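Local coordinates for 5'-deoxynucleotidase (Pyrococcus horikoshii, PDB 2CQZ), which probably removes the 5'-phosphate from 2'-deoxyribonucleoside monophosphates as a metal-dependent HD-domain phosphohydrolase that works as a homodimer, at residues P18-L23 against D79-A84; K25-P30 against S141-L146; D35-V40 against V69-E74; A75-I80 against K92-V97; L129-Q134 against W150-E155. All coordinates share one frame; numbering follows the deposited sequence.

Contact 1. Residues P18-L23 against D79-A84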
# COMPACT_ATOMS: atom_id res chain seq x y z
N PRO A 18 -0.63 -12.85 1.55
CA PRO A 18 -0.09 -12.68 0.20
C PRO A 18 0.45 -13.97 -0.41
O PRO A 18 0.87 -14.88 0.30
CB PRO A 18 1.02 -11.67 0.41
CG PRO A 18 1.56 -12.05 1.74
CD PRO A 18 0.29 -12.26 2.55
N ARG A 19 0.42 -14.05 -1.74
CA ARG A 19 1.01 -15.15 -2.40
C ARG A 19 2.46 -14.83 -2.42
O ARG A 19 2.94 -13.96 -3.13
CB ARG A 19 0.46 -15.17 -3.83
CG ARG A 19 -1.01 -15.58 -3.87
CD ARG A 19 -1.22 -17.07 -4.19
NE ARG A 19 -0.96 -17.32 -5.61
CZ ARG A 19 -0.69 -18.57 -6.01
NH1 ARG A 19 -0.71 -19.58 -5.15
NH2 ARG A 19 -0.43 -18.80 -7.30
N MET A 20 3.19 -15.50 -1.53
CA MET A 20 4.60 -15.22 -1.30
C MET A 20 5.60 -15.24 -2.47
O MET A 20 6.53 -14.44 -2.48
CB MET A 20 5.11 -16.11 -0.17
CG MET A 20 4.29 -15.99 1.13
SD MET A 20 4.47 -14.41 2.04
CE MET A 20 6.00 -14.68 2.94
N GLY A 21 5.44 -16.15 -3.43
CA GLY A 21 6.38 -16.20 -4.54
C GLY A 21 6.61 -14.83 -5.15
O GLY A 21 7.74 -14.42 -5.41
N TRP A 22 5.51 -14.11 -5.38
CA TRP A 22 5.55 -12.77 -5.95
C TRP A 22 6.39 -11.81 -5.09
O TRP A 22 7.23 -11.07 -5.63
CB TRP A 22 4.13 -12.24 -6.10
CG TRP A 22 3.15 -13.15 -6.83
CD1 TRP A 22 1.88 -13.45 -6.45
CD2 TRP A 22 3.34 -13.78 -8.11
NE1 TRP A 22 1.25 -14.23 -7.40
CE2 TRP A 22 2.13 -14.45 -8.43
CE3 TRP A 22 4.41 -13.86 -9.02
CZ2 TRP A 22 1.96 -15.19 -9.62
CZ3 TRP A 22 4.24 -14.59 -10.20
CH2 TRP A 22 3.02 -15.24 -10.49
N LEU A 23 6.18 -11.80 -3.78
CA LEU A 23 6.95 -10.92 -2.89
C LEU A 23 8.44 -11.17 -3.01
O LEU A 23 9.24 -10.24 -3.12
CB LEU A 23 6.56 -11.13 -1.42
CG LEU A 23 5.30 -10.43 -0.91
CD1 LEU A 23 5.15 -10.69 0.59
CD2 LEU A 23 5.39 -8.94 -1.18
N ASP A 79 1.07 -19.05 2.65
CA ASP A 79 1.59 -19.57 1.39
C ASP A 79 3.10 -19.66 1.41
O ASP A 79 3.78 -18.84 0.79
CB ASP A 79 1.12 -18.67 0.24
CG ASP A 79 1.67 -19.10 -1.10
OD1 ASP A 79 1.76 -20.33 -1.35
OD2 ASP A 79 1.99 -18.21 -1.92
N ILE A 80 3.63 -20.66 2.11
CA ILE A 80 5.08 -20.87 2.20
C ILE A 80 5.58 -21.08 0.78
O ILE A 80 5.20 -22.02 0.11
CB ILE A 80 5.39 -22.09 3.05
CG1 ILE A 80 4.86 -21.87 4.47
CG2 ILE A 80 6.88 -22.34 3.05
CD1 ILE A 80 4.85 -23.12 5.32
N PRO A 81 6.47 -20.19 0.30
CA PRO A 81 7.03 -20.25 -1.05
C PRO A 81 7.87 -21.49 -1.41
O PRO A 81 8.55 -22.07 -0.56
CB PRO A 81 7.83 -18.95 -1.14
CG PRO A 81 8.32 -18.77 0.26
CD PRO A 81 7.11 -19.12 1.09
N LEU A 82 7.80 -21.88 -2.68
CA LEU A 82 8.53 -23.04 -3.20
C LEU A 82 10.00 -22.99 -2.83
O LEU A 82 10.62 -24.02 -2.57
CB LEU A 82 8.41 -23.12 -4.72
CG LEU A 82 7.80 -24.40 -5.30
CD1 LEU A 82 7.83 -24.32 -6.82
CD2 LEU A 82 8.58 -25.62 -4.81
N SER A 83 10.56 -21.78 -2.81
CA SER A 83 11.97 -21.60 -2.47
C SER A 83 12.23 -21.97 -1.01
O SER A 83 13.37 -22.22 -0.62
CB SER A 83 12.39 -20.14 -2.70
OG SER A 83 11.58 -19.23 -1.96
N ALA A 84 11.19 -22.02 -0.21
CA ALA A 84 11.35 -22.37 1.19
C ALA A 84 11.06 -23.84 1.46
O ALA A 84 11.51 -24.40 2.46
CB ALA A 84 10.45 -21.48 2.05
O HOH W 1 0.88 -16.01 3.11
O HOH W 2 3.22 -18.50 -4.66
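Asp79 lays its carboxylate against the backbone of Arg19 and Met20, with OD2 3.2 Å from Arg19 CA. CG stands anti to the backbone N (chi1 177°), which carries the carboxylate across to residues 18-23. There OD2 accepts a weak hydrogen bond from Met20 N, 3.0 Å long but bent to 124° at the hydrogen. The same OD2 takes a hydrogen bond from a water, 3.0 Å away, that also accepts a weak one from Gly21 N. A second water bridges the backbones, donating to Pro18 O and accepting from Asp79 N at 3.1 Å. The apolar share is small: CB of Met20 rests on the Pro81 ring at CD, 3.8 Å away, while the rest of the methionine chain bends off, and its sulfur end leaves the contact.

Arg19 turns its guanidinium almost parallel to the carboxylate, the planes 14° apart. Asp79 OD2 nevertheless lies well out of the guanidinium plane, 4.4 Å from NH1, and no N-H points at it. Any attraction would be electrostatic, short of a salt bridge. Directed ion pairs go to other residues: Arg19 NE to Glu31, and Asp79 OD1 to Lys90. The chemistry therefore implies a polar, partly water-mediated seam joining the start of helix 20-24 to the loop after helix 74-77, in which one carboxylate oxygen serves the 18-23 backbone and the other its lysine.

Contact 2. Residues K25-P30 against S141-L146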
# COMPACT_ATOMS: atom_id res chain seq x y z
N LYS A 25 10.00 -12.37 -5.46
CA LYS A 25 10.43 -11.87 -6.77
C LYS A 25 10.34 -10.35 -6.87
O LYS A 25 10.56 -9.79 -7.95
CB LYS A 25 9.57 -12.48 -7.89
CG LYS A 25 9.77 -13.97 -8.09
CD LYS A 25 11.23 -14.31 -8.31
CE LYS A 25 11.42 -15.80 -8.51
NZ LYS A 25 12.85 -16.12 -8.73
N GLY A 26 9.99 -9.68 -5.77
CA GLY A 26 9.92 -8.24 -5.80
C GLY A 26 8.65 -7.59 -6.32
O GLY A 26 8.64 -6.38 -6.55
N VAL A 27 7.61 -8.37 -6.56
CA VAL A 27 6.36 -7.76 -7.01
C VAL A 27 5.81 -7.14 -5.74
O VAL A 27 5.58 -7.84 -4.75
CB VAL A 27 5.38 -8.79 -7.56
CG1 VAL A 27 4.07 -8.13 -7.92
CG2 VAL A 27 5.96 -9.47 -8.80
N GLN A 28 5.66 -5.82 -5.77
CA GLN A 28 5.25 -5.04 -4.60
C GLN A 28 3.82 -5.21 -4.04
O GLN A 28 3.67 -5.38 -2.81
CB GLN A 28 5.58 -3.56 -4.84
CG GLN A 28 7.07 -3.31 -5.19
CD GLN A 28 7.95 -2.92 -4.01
OE1 GLN A 28 7.77 -3.38 -2.86
NE2 GLN A 28 8.93 -2.08 -4.29
N GLU A 29 2.78 -5.17 -4.88
CA GLU A 29 1.40 -5.39 -4.35
C GLU A 29 0.83 -6.70 -4.84
O GLU A 29 -0.09 -6.71 -5.65
CB GLU A 29 0.45 -4.28 -4.78
CG GLU A 29 0.86 -2.89 -4.39
CD GLU A 29 -0.35 -1.98 -4.20
OE1 GLU A 29 -0.12 -0.79 -3.93
OE2 GLU A 29 -1.52 -2.44 -4.31
N PRO A 30 1.34 -7.82 -4.31
CA PRO A 30 0.90 -9.16 -4.70
C PRO A 30 -0.52 -9.50 -4.33
O PRO A 30 -1.04 -9.02 -3.33
CB PRO A 30 1.92 -10.06 -4.02
CG PRO A 30 2.16 -9.35 -2.75
CD PRO A 30 2.28 -7.90 -3.18
N SER A 141 3.52 -5.08 -15.85
CA SER A 141 3.71 -4.06 -14.82
C SER A 141 5.18 -3.70 -14.68
O SER A 141 5.53 -2.76 -13.95
CB SER A 141 3.16 -4.53 -13.47
OG SER A 141 1.75 -4.65 -13.50
N GLY A 142 6.05 -4.44 -15.35
CA GLY A 142 7.47 -4.13 -15.28
C GLY A 142 8.41 -5.10 -14.58
O GLY A 142 9.63 -4.95 -14.69
N ASN A 143 7.88 -6.09 -13.87
CA ASN A 143 8.76 -7.01 -13.18
C ASN A 143 9.45 -7.90 -14.19
O ASN A 143 8.80 -8.55 -15.00
CB ASN A 143 7.99 -7.87 -12.16
CG ASN A 143 8.92 -8.55 -11.16
OD1 ASN A 143 9.34 -9.69 -11.36
ND2 ASN A 143 9.21 -7.86 -10.06
N LYS A 144 10.77 -7.96 -14.15
CA LYS A 144 11.46 -8.77 -15.13
C LYS A 144 12.12 -10.06 -14.66
O LYS A 144 13.01 -10.58 -15.34
CB LYS A 144 12.48 -7.92 -15.87
CG LYS A 144 13.51 -7.32 -14.97
CD LYS A 144 14.35 -6.31 -15.73
CE LYS A 144 13.50 -5.16 -16.23
NZ LYS A 144 14.37 -4.06 -16.70
N ASN A 145 11.70 -10.59 -13.52
CA ASN A 145 12.28 -11.84 -13.04
C ASN A 145 11.26 -12.90 -12.68
O ASN A 145 11.40 -13.59 -11.67
CB ASN A 145 13.23 -11.58 -11.86
CG ASN A 145 12.74 -10.51 -10.93
OD1 ASN A 145 13.49 -9.63 -10.54
ND2 ASN A 145 11.48 -10.59 -10.58
N LEU A 146 10.25 -13.04 -13.53
CA LEU A 146 9.19 -14.02 -13.32
C LEU A 146 9.28 -15.09 -14.41
O LEU A 146 8.35 -15.87 -14.62
CB LEU A 146 7.81 -13.34 -13.40
CG LEU A 146 7.54 -12.16 -12.48
CD1 LEU A 146 6.15 -11.60 -12.79
CD2 LEU A 146 7.66 -12.61 -11.03
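Lys25 runs along Leu146 and Asn145 from its CB outward. CB sits 3.7 Å from Leu146 CD2 and also touches the amide nitrogen of Asn145; CG, at 3.9 Å, stays against the same Leu146 CD2. A bend at chi2 (-55°) then leads the chain past the backbone of Asn145, where CD comes 3.4 Å from Asn145 O and CE follows that oxygen. The tip, NZ, ends in a salt bridge to Glu148.

The backbone carbonyl of Lys25 carries the polar half. Its oxygen is gripped by two side-chain amides: Asn145 ND2 at 2.9 Å, in the carbonyl plane on a lone pair although bent to 136° at the hydrogen, and Asn143 ND2 at 3.2 Å, straighter at 158° but tilted from that plane. Asn143 OD1 turns back to accept a weak bond from Asn145 N, consistent with an Asx turn. Val27 CG2 packs on the amide of Asn143, 3.8 Å from ND2. A leucine in place of Asn143 would probably leave Lys25 O with one amide donor instead of two and let the 143-145 turn lose its weak internal bond.

Both segments leave helices through Schellman motifs, at Gly26 after helix 20-24 and at Gly142 after helix 118-140. The contact thus joins two helix exits, with Val27 and Leu146 both resting on Trp22 and Tyr138 of those helices.

Contact 3. Residues D35-V40 against V69-E74. With NI (nickel (II) ion), chain G.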
# COMPACT_ATOMS: atom_id res chain seq x y z
N ASP A 35 -7.45 -14.06 -3.76
CA ASP A 35 -7.51 -13.58 -5.15
C ASP A 35 -7.21 -14.76 -6.06
O ASP A 35 -7.93 -15.05 -7.02
CB ASP A 35 -6.45 -12.51 -5.43
CG ASP A 35 -6.84 -11.15 -4.93
OD1 ASP A 35 -8.02 -10.78 -5.10
OD2 ASP A 35 -5.96 -10.44 -4.39
N HIS A 36 -6.11 -15.43 -5.74
CA HIS A 36 -5.65 -16.59 -6.48
C HIS A 36 -6.73 -17.66 -6.55
O HIS A 36 -7.07 -18.14 -7.64
CB HIS A 36 -4.39 -17.15 -5.81
CG HIS A 36 -3.95 -18.47 -6.35
ND1 HIS A 36 -3.72 -18.70 -7.69
CD2 HIS A 36 -3.73 -19.66 -5.73
CE1 HIS A 36 -3.39 -19.96 -7.87
NE2 HIS A 36 -3.39 -20.56 -6.70
N SER A 37 -7.29 -18.03 -5.40
CA SER A 37 -8.32 -19.06 -5.34
C SER A 37 -9.52 -18.70 -6.20
O SER A 37 -10.11 -19.57 -6.84
CB SER A 37 -8.76 -19.32 -3.89
OG SER A 37 -7.70 -19.89 -3.12
N PHE A 38 -9.88 -17.42 -6.21
CA PHE A 38 -11.02 -17.07 -7.04
C PHE A 38 -10.70 -17.35 -8.49
O PHE A 38 -11.51 -17.89 -9.24
CB PHE A 38 -11.30 -15.58 -6.84
CG PHE A 38 -12.31 -15.13 -7.86
CD1 PHE A 38 -11.91 -14.33 -8.92
CD2 PHE A 38 -13.62 -15.56 -7.77
CE1 PHE A 38 -12.82 -13.96 -9.89
CE2 PHE A 38 -14.54 -15.19 -8.75
CZ PHE A 38 -14.14 -14.40 -9.82
N GLY A 39 -9.50 -16.99 -8.93
CA GLY A 39 -9.09 -17.26 -10.29
C GLY A 39 -9.13 -18.74 -10.61
O GLY A 39 -9.70 -19.15 -11.63
N VAL A 40 -8.53 -19.55 -9.74
CA VAL A 40 -8.54 -20.99 -9.95
C VAL A 40 -9.99 -21.45 -10.11
O VAL A 40 -10.31 -22.21 -11.04
CB VAL A 40 -7.83 -21.72 -8.78
CG1 VAL A 40 -7.95 -23.22 -8.95
CG2 VAL A 40 -6.36 -21.34 -8.74
N VAL A 69 -11.42 -25.17 -2.21
CA VAL A 69 -10.73 -25.68 -1.04
C VAL A 69 -9.23 -25.99 -1.19
O VAL A 69 -8.51 -26.06 -0.18
CB VAL A 69 -11.49 -26.94 -0.54
CG1 VAL A 69 -10.73 -27.62 0.58
CG2 VAL A 69 -12.89 -26.55 -0.06
N HIS A 70 -8.76 -26.12 -2.42
CA HIS A 70 -7.37 -26.49 -2.65
C HIS A 70 -6.27 -25.79 -1.86
O HIS A 70 -5.30 -26.46 -1.47
CB HIS A 70 -7.04 -26.47 -4.16
CG HIS A 70 -6.53 -25.16 -4.68
ND1 HIS A 70 -7.35 -24.07 -4.90
CD2 HIS A 70 -5.29 -24.78 -5.06
CE1 HIS A 70 -6.63 -23.08 -5.39
NE2 HIS A 70 -5.38 -23.48 -5.50
N ASP A 71 -6.37 -24.49 -1.58
CA ASP A 71 -5.31 -23.86 -0.80
C ASP A 71 -5.76 -23.47 0.59
O ASP A 71 -5.07 -22.72 1.27
CB ASP A 71 -4.76 -22.61 -1.45
CG ASP A 71 -3.78 -22.90 -2.53
OD1 ASP A 71 -2.77 -23.61 -2.30
OD2 ASP A 71 -4.02 -22.38 -3.63
N LEU A 72 -6.91 -23.98 0.99
CA LEU A 72 -7.49 -23.66 2.29
C LEU A 72 -6.59 -23.83 3.52
O LEU A 72 -6.75 -23.11 4.49
CB LEU A 72 -8.76 -24.48 2.49
CG LEU A 72 -9.96 -23.75 3.11
CD1 LEU A 72 -10.39 -22.60 2.19
CD2 LEU A 72 -11.10 -24.74 3.30
N ALA A 73 -5.66 -24.79 3.48
CA ALA A 73 -4.78 -25.02 4.62
C ALA A 73 -3.86 -23.85 4.87
O ALA A 73 -3.27 -23.71 5.95
CB ALA A 73 -3.94 -26.27 4.41
N GLU A 74 -3.73 -23.01 3.85
CA GLU A 74 -2.86 -21.85 3.96
C GLU A 74 -3.44 -20.79 4.89
O GLU A 74 -2.70 -19.93 5.37
CB GLU A 74 -2.56 -21.28 2.57
CG GLU A 74 -1.87 -22.29 1.67
CD GLU A 74 -1.30 -21.69 0.38
OE1 GLU A 74 -1.73 -20.59 -0.02
OE2 GLU A 74 -0.42 -22.35 -0.23
NI NI G . -3.14 -22.59 -5.73
O HOH W 3 -8.37 -22.28 -2.01
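His70 enters between His36 and Val40 of helix 33-53, its NE2 bound to the nickel ion at 2.4 Å. The two imidazoles converge on the metal obliquely, planes 69° apart, and His36 NE2 lies in the plane of the His70 ring at its edge. His36 reaches the nickel with CG anti to its backbone N (chi1 170°), which brings NE2 to 2.3 Å from the metal. Val40 meets His70 tip to tip: CB and both methyls gather round CE1, with CG2 3.8 Å from that atom. An alanine at Val40 would probably open a gap beside CE1 and leave the His70 ring freer to shift on the metal.

Next along the chain, Asp71 supplies OD2 to the nickel at 2.3 Å. This oxygen also lies at the edge of the His36 ring, in its plane, 3.4 Å from CD2, while Asp71 CB covers one face of the His70 ring. The backbone N of Asp71 donates to a water 3.0 Å away, which is hydrogen-bonded on its other side to Ser37 OG.

Asp127 completes the set of four protein ligands, the H...HD...D signature of HD-domain phosphohydrolases. Second-shell bonds run from His36 ND1 to Asp130 OD2 and from His70 ND1 to Ala67 O. The chemistry implies a metal site whose two histidines are oriented by those bonds, consistent with a metal-dependent hydrolase that probably uses cobalt or manganese where the crystal holds nickel.

Contact 4. Residues A75-I80 against K92-V97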
# COMPACT_ATOMS: atom_id res chain seq x y z
N ALA A 75 -4.74 -20.89 5.18
CA ALA A 75 -5.38 -19.94 6.09
C ALA A 75 -4.68 -19.97 7.44
O ALA A 75 -4.74 -19.01 8.22
CB ALA A 75 -6.86 -20.29 6.25
N ILE A 76 -4.01 -21.08 7.72
CA ILE A 76 -3.27 -21.22 8.96
C ILE A 76 -1.78 -21.27 8.64
O ILE A 76 -0.99 -20.58 9.26
CB ILE A 76 -3.68 -22.53 9.70
CG1 ILE A 76 -5.08 -22.37 10.28
CG2 ILE A 76 -2.67 -22.88 10.79
CD1 ILE A 76 -5.67 -23.67 10.76
N ILE A 77 -1.41 -22.06 7.65
CA ILE A 77 0.05 -22.15 7.45
C ILE A 77 0.68 -21.08 6.54
O ILE A 77 1.88 -20.80 6.58
CB ILE A 77 0.67 -23.56 7.04
CG1 ILE A 77 0.27 -24.18 5.65
CG2 ILE A 77 0.75 -24.59 8.15
CD1 ILE A 77 1.28 -25.27 5.18
N THR A 78 -0.10 -20.29 5.81
CA THR A 78 0.38 -19.17 4.98
C THR A 78 0.98 -19.82 3.74
O THR A 78 1.34 -21.00 3.75
CB THR A 78 1.47 -18.29 5.66
OG1 THR A 78 2.74 -18.95 5.60
CG2 THR A 78 1.12 -17.98 7.09
N ASP A 79 1.07 -19.05 2.65
CA ASP A 79 1.59 -19.57 1.39
C ASP A 79 3.10 -19.66 1.41
O ASP A 79 3.78 -18.84 0.79
CB ASP A 79 1.12 -18.67 0.24
CG ASP A 79 1.67 -19.10 -1.10
OD1 ASP A 79 1.76 -20.33 -1.35
OD2 ASP A 79 1.99 -18.21 -1.92
N ILE A 80 3.63 -20.66 2.11
CA ILE A 80 5.08 -20.87 2.20
C ILE A 80 5.58 -21.08 0.78
O ILE A 80 5.20 -22.02 0.11
CB ILE A 80 5.39 -22.09 3.05
CG1 ILE A 80 4.86 -21.87 4.47
CG2 ILE A 80 6.88 -22.34 3.05
CD1 ILE A 80 4.85 -23.12 5.32
N LYS A 92 3.28 -32.07 4.27
CA LYS A 92 3.01 -32.71 5.53
C LYS A 92 2.10 -31.78 6.34
O LYS A 92 1.04 -32.18 6.81
CB LYS A 92 4.34 -32.97 6.23
CG LYS A 92 4.27 -33.76 7.51
CD LYS A 92 5.63 -34.42 7.75
CE LYS A 92 5.89 -34.72 9.22
NZ LYS A 92 7.16 -35.53 9.36
N ALA A 93 2.50 -30.52 6.47
CA ALA A 93 1.70 -29.58 7.23
C ALA A 93 0.29 -29.41 6.66
O ALA A 93 -0.68 -29.35 7.41
CB ALA A 93 2.39 -28.23 7.31
N GLU A 94 0.16 -29.34 5.34
CA GLU A 94 -1.18 -29.17 4.77
C GLU A 94 -2.15 -30.27 5.18
O GLU A 94 -3.27 -29.99 5.61
CB GLU A 94 -1.12 -29.11 3.25
CG GLU A 94 -0.34 -27.94 2.69
CD GLU A 94 -0.46 -27.85 1.19
OE1 GLU A 94 0.10 -26.89 0.60
OE2 GLU A 94 -1.12 -28.72 0.59
N ALA A 95 -1.71 -31.52 5.03
CA ALA A 95 -2.54 -32.68 5.36
C ALA A 95 -2.97 -32.60 6.83
O ALA A 95 -4.12 -32.89 7.16
CB ALA A 95 -1.75 -33.95 5.10
N LEU A 96 -2.06 -32.20 7.70
CA LEU A 96 -2.37 -32.07 9.11
C LEU A 96 -3.54 -31.14 9.39
O LEU A 96 -4.54 -31.54 10.01
CB LEU A 96 -1.14 -31.60 9.87
CG LEU A 96 -0.21 -32.75 10.22
CD1 LEU A 96 1.13 -32.22 10.69
CD2 LEU A 96 -0.87 -33.64 11.28
N VAL A 97 -3.45 -29.89 8.93
CA VAL A 97 -4.49 -28.88 9.05
C VAL A 97 -5.83 -29.44 8.60
O VAL A 97 -6.86 -29.25 9.24
CB VAL A 97 -4.10 -27.69 8.17
CG1 VAL A 97 -5.23 -26.66 8.16
CG2 VAL A 97 -2.84 -27.04 8.71
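Ile77 and Ile76, from the short helix 74-77, face Ala93, Glu94 and Val97 on one side of helix 90-100. Apolar contacts make up most of it. Ile77 has its CG1 in the crowded position between backbone N and carbonyl carbon (chi1 65°), and its CD1 thereby reaches Ala93 CB at 3.8 Å; its CG2 branch lies 4.4 Å from Val97 CG2. Ile76 slides past Val97 in the opposite direction, CD1 meeting CG1 at 4.0 Å. A second kind is aliphatic contact with a charged residue: Ile77 CD1 lies 4.0 Å from Glu94 CG, the two side chains crossing at about a right angle. The extended glutamate carries its carboxylate onward to a weak hydrogen bond with Tyr109. Polar bonding between the two segments is absent.

Among its neighbours, helix 90-100 packs on helix 74-77 here and, through Glu94 and Ala95, on helix 106-114, while Ala93 and Val97 also pack on Val88 and Phe87 of a neighbouring subunit.

Contact 5. Residues L129-Q134 against W150-E155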
# COMPACT_ATOMS: atom_id res chain seq x y z
N LEU A 129 -2.62 -22.18 -14.52
CA LEU A 129 -2.96 -21.15 -15.49
C LEU A 129 -3.11 -19.79 -14.81
O LEU A 129 -2.59 -18.78 -15.31
CB LEU A 129 -4.22 -21.52 -16.26
CG LEU A 129 -4.03 -22.54 -17.39
CD1 LEU A 129 -5.36 -22.78 -18.07
CD2 LEU A 129 -3.01 -22.03 -18.39
N ASP A 130 -3.81 -19.74 -13.68
CA ASP A 130 -3.98 -18.48 -12.97
C ASP A 130 -2.59 -17.94 -12.69
O ASP A 130 -2.31 -16.76 -12.91
CB ASP A 130 -4.71 -18.71 -11.65
CG ASP A 130 -4.87 -17.44 -10.83
OD1 ASP A 130 -5.80 -16.66 -11.13
OD2 ASP A 130 -4.07 -17.23 -9.90
N MET A 131 -1.71 -18.81 -12.21
CA MET A 131 -0.35 -18.36 -11.89
C MET A 131 0.40 -17.81 -13.10
O MET A 131 0.99 -16.73 -13.03
CB MET A 131 0.45 -19.50 -11.26
CG MET A 131 1.88 -19.10 -10.94
SD MET A 131 2.80 -20.44 -10.17
CE MET A 131 3.09 -21.43 -11.63
N ILE A 132 0.40 -18.55 -14.20
CA ILE A 132 1.10 -18.12 -15.41
C ILE A 132 0.52 -16.78 -15.86
O ILE A 132 1.26 -15.81 -16.09
CB ILE A 132 0.96 -19.19 -16.52
CG1 ILE A 132 1.59 -20.50 -16.03
CG2 ILE A 132 1.67 -18.73 -17.80
CD1 ILE A 132 1.24 -21.70 -16.87
N LEU A 133 -0.80 -16.72 -15.98
CA LEU A 133 -1.47 -15.49 -16.39
C LEU A 133 -1.21 -14.35 -15.40
O LEU A 133 -1.26 -13.17 -15.77
CB LEU A 133 -2.96 -15.73 -16.54
CG LEU A 133 -3.26 -16.71 -17.66
CD1 LEU A 133 -4.75 -16.98 -17.76
CD2 LEU A 133 -2.74 -16.13 -18.96
N GLN A 134 -0.93 -14.71 -14.15
CA GLN A 134 -0.68 -13.70 -13.12
C GLN A 134 0.73 -13.18 -13.30
O GLN A 134 1.00 -12.00 -13.08
CB GLN A 134 -0.85 -14.30 -11.71
CG GLN A 134 -0.87 -13.27 -10.57
CD GLN A 134 -1.86 -12.12 -10.80
OE1 GLN A 134 -3.06 -12.33 -11.00
NE2 GLN A 134 -1.35 -10.89 -10.76
N TRP A 150 6.90 -19.44 -16.28
CA TRP A 150 6.37 -19.91 -17.55
C TRP A 150 6.61 -21.39 -17.84
O TRP A 150 5.95 -21.96 -18.73
CB TRP A 150 6.90 -19.06 -18.70
CG TRP A 150 6.29 -17.69 -18.71
CD1 TRP A 150 6.69 -16.61 -17.97
CD2 TRP A 150 5.14 -17.27 -19.45
NE1 TRP A 150 5.85 -15.54 -18.21
CE2 TRP A 150 4.89 -15.92 -19.12
CE3 TRP A 150 4.29 -17.91 -20.37
CZ2 TRP A 150 3.83 -15.19 -19.67
CZ3 TRP A 150 3.23 -17.18 -20.92
CH2 TRP A 150 3.02 -15.83 -20.57
N GLU A 151 7.52 -22.03 -17.10
CA GLU A 151 7.76 -23.45 -17.33
C GLU A 151 6.68 -24.34 -16.71
O GLU A 151 6.82 -25.56 -16.67
CB GLU A 151 9.16 -23.86 -16.85
CG GLU A 151 9.51 -23.52 -15.42
CD GLU A 151 11.01 -23.62 -15.17
OE1 GLU A 151 11.78 -22.94 -15.88
OE2 GLU A 151 11.41 -24.38 -14.26
N ALA A 152 5.61 -23.70 -16.26
CA ALA A 152 4.48 -24.41 -15.67
C ALA A 152 3.59 -24.92 -16.80
O ALA A 152 2.74 -25.79 -16.59
CB ALA A 152 3.70 -23.48 -14.74
N ILE A 153 3.79 -24.38 -18.00
CA ILE A 153 3.03 -24.84 -19.16
C ILE A 153 3.48 -26.26 -19.46
O ILE A 153 2.70 -27.10 -19.90
CB ILE A 153 3.30 -23.98 -20.43
CG1 ILE A 153 2.78 -22.56 -20.24
CG2 ILE A 153 2.63 -24.61 -21.63
CD1 ILE A 153 2.99 -21.66 -21.46
N GLU A 154 4.77 -26.54 -19.22
CA GLU A 154 5.30 -27.88 -19.44
C GLU A 154 4.70 -28.81 -18.41
O GLU A 154 4.27 -29.92 -18.74
CB GLU A 154 6.83 -27.89 -19.31
CG GLU A 154 7.55 -27.10 -20.40
CD GLU A 154 7.07 -27.48 -21.79
OE1 GLU A 154 7.24 -28.66 -22.18
OE2 GLU A 154 6.52 -26.60 -22.49
N GLU A 155 4.66 -28.35 -17.16
CA GLU A 155 4.10 -29.15 -16.07
C GLU A 155 2.65 -29.53 -16.37
O GLU A 155 2.19 -30.60 -15.99
CB GLU A 155 4.18 -28.38 -14.74
CG GLU A 155 5.51 -27.67 -14.51
CD GLU A 155 5.63 -27.07 -13.11
OE1 GLU A 155 5.99 -27.83 -12.18
OE2 GLU A 155 5.36 -25.86 -12.94
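Ile132 sets CG1 anti to its carbonyl carbon (chi1 -60°), which leaves CG2 anti to the backbone N and sends its two branches to different partners across the contact. CG2 stands over one face of the Trp150 indole, 3.9 Å from the centroid of the six-membered ring and 18° off the ring normal, a CH-pi contact. It is shifted toward the rim, with CE3 of Trp150 3.8 Å from Ile132 CG2. The other branch, extended beyond CG1, puts CD1 3.7 Å from Ala152 CB and 3.8 Å from Ile153 CG1, where the two isoleucine chains cross at about a right angle.

Met131 adds a second approach to the alanine. Its chain is straight as far as the sulfur and turns only at chi3 (76°), bringing CE to Ala152 CB at 3.8 Å. Ala152 CB is accordingly touched by both a methionine and an isoleucine methyl, in the first turn of helix 152-157, directly after the N-cap residue Glu151.

Helix 166-173 also reaches Ile132, through Val172, and Trp22 lies against Met131. The indole N-H is used away from the isoleucine, in a hydrogen bond from Trp150 NE1 to Glu139. The chemistry implies that helix 118-140 is joined to helix 152-157 and the 3-10 turn before it by dispersion and one CH-pi contact, the tryptophan's polar edge tying it separately to a later turn of helix 118-140.

Contact 3 holds three of the four nickel ligands, and contacts 1, 4 and 5 all touch it. Asp130 brings contact 5 into the second shell of the nickel, although the centres of contacts 3 and 5 are 16 Å apart. Arg19 of contact 1 packs on His36 and brings its side chain to about 4 Å from the nickel. Contacts 3 and 4 have centres 12 Å apart and meet through Ala73 and Val97; Asp79, shared by contacts 1 and 4, lies beside Glu74, both carboxylates pairing with Lys90. Contact 2 is more remote, its centre 21 Å from that of contact 3, but Trp22 of contact 1 touches it and also packs on Gln134 of contact 5.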